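Local coordinates for Ras-associated and pleckstrin homology domains-containing protein 1 (Homo sapiens, PDB 4GN1) that mediates localized membrane signals, is implicated in regulating lamellipodial dynamics and brings the actin-regulating proteins EVL and VASP to the leading edge of the cell, at residues L119-E122 against C123-S127. Residues are numbered along the deposited sequence; the frame is centred on the assembly and turned at random.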
# COMPACT_ATOMS: atom_id res chain seq x y z
N LEU A 119 15.31 -3.32 -15.97
CA LEU A 119 14.04 -3.96 -15.69
C LEU A 119 12.93 -2.97 -15.27
O LEU A 119 11.76 -3.16 -15.61
CB LEU A 119 14.25 -5.04 -14.62
CG LEU A 119 13.07 -5.89 -14.15
CD1 LEU A 119 12.56 -6.75 -15.31
CD2 LEU A 119 13.48 -6.74 -12.96
N LEU A 120 13.30 -1.91 -14.55
CA LEU A 120 12.30 -0.91 -14.11
C LEU A 120 11.95 -0.00 -15.27
O LEU A 120 10.80 0.39 -15.43
CB LEU A 120 12.79 -0.08 -12.91
CG LEU A 120 13.24 -0.84 -11.66
CD1 LEU A 120 14.13 0.02 -10.79
CD2 LEU A 120 12.05 -1.38 -10.89
N GLU A 121 12.95 0.32 -16.09
CA GLU A 121 12.69 1.07 -17.31
C GLU A 121 11.68 0.34 -18.19
O GLU A 121 10.67 0.94 -18.57
CB GLU A 121 13.99 1.34 -18.06
CG GLU A 121 14.69 2.56 -17.51
CD GLU A 121 16.16 2.59 -17.83
OE1 GLU A 121 16.59 1.80 -18.69
OE2 GLU A 121 16.88 3.39 -17.21
N GLU A 122 11.92 -0.94 -18.46
CA GLU A 122 11.00 -1.76 -19.25
C GLU A 122 9.57 -1.77 -18.71
O GLU A 122 8.61 -1.74 -19.48
CB GLU A 122 11.53 -3.20 -19.38
CG GLU A 122 12.77 -3.38 -20.26
CD GLU A 122 13.22 -4.83 -20.42
OE1 GLU A 122 12.85 -5.69 -19.58
OE2 GLU A 122 13.98 -5.13 -21.38
N CYS A 123 9.40 -1.81 -17.39
CA CYS A 123 8.08 -1.94 -16.76
C CYS A 123 7.36 -0.61 -16.65
O CYS A 123 6.16 -0.51 -16.89
CB CYS A 123 8.21 -2.58 -15.37
SG CYS A 123 6.94 -2.18 -14.12
N PHE A 124 8.11 0.43 -16.29
CA PHE A 124 7.50 1.72 -15.95
C PHE A 124 7.60 2.82 -17.01
O PHE A 124 6.75 3.73 -17.03
CB PHE A 124 8.10 2.26 -14.65
CG PHE A 124 7.67 1.51 -13.42
CD1 PHE A 124 6.38 1.70 -12.88
CD2 PHE A 124 8.55 0.65 -12.77
CE1 PHE A 124 5.99 1.02 -11.72
CE2 PHE A 124 8.18 -0.03 -11.63
CZ PHE A 124 6.90 0.15 -11.10
N CYS A 125 8.62 2.77 -17.87
CA CYS A 125 8.92 3.94 -18.71
C CYS A 125 8.46 3.89 -20.17
O CYS A 125 8.72 4.81 -20.93
CB CYS A 125 10.41 4.32 -18.61
SG CYS A 125 10.92 4.76 -16.93
N GLY A 126 7.78 2.82 -20.56
CA GLY A 126 7.27 2.73 -21.94
C GLY A 126 6.16 3.74 -22.10
O GLY A 126 6.01 4.66 -21.30
N SER A 127 5.35 3.57 -23.14
CA SER A 127 4.18 4.44 -23.30
C SER A 127 3.17 4.14 -22.19
O SER A 127 2.47 5.05 -21.72
CB SER A 127 3.56 4.30 -24.69
OG SER A 127 3.42 2.95 -25.05
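L119-E122 and C123-S127 meet as the last turn of a helix, an i to i+4 contact toward the C-terminal end of helix 113-124, in the chain between strand 83-87 and strand 135-141 of this RA-PH fragment of lamellipodin. Three successive backbone bonds close the turn. C123 N reaches L119 O at 3.2 Å with a bent N-H, and the same donor makes a weak second bond to L120 O. The next two are shorter and straighter: F124 N to L120 O and C125 N to E121 O, both 2.8 Å. L120 O therefore accepts from two amides, the stronger bond being that of F124. It also lies near the plane of the F124 ring, at its edge, 3.5 Å from F124 CD2.

Among the side chains, L120 and F124 leave the helix on one flank, one turn apart. Each has CG anti to its own carbonyl carbon (chi1 -55° and -71°), and the methyl CD2 of L120 comes to 4.2 Å from F124 CE2. Beside them C123 is deposited in two conformers; in the one described here SG lies over one face of the F124 ring, displaced toward the rim, a less certain contact that holds for this conformer alone. On another side of the turn C125 folds back along E121, with CB 3.4 Å from E121 O. The chain runs on through G126, while E122, exposed, has an extended side chain beyond CG.

Beyond the turn, F124 meets the ring of F95 from helix 93-96 with the two planes about 20° apart, and L120 packs on P98 and L102 of the following loop. C123 makes a backbone hydrogen bond with T130, ahead of strand 135-141, and Y245 of helix 242-251 touches both L120 and C125.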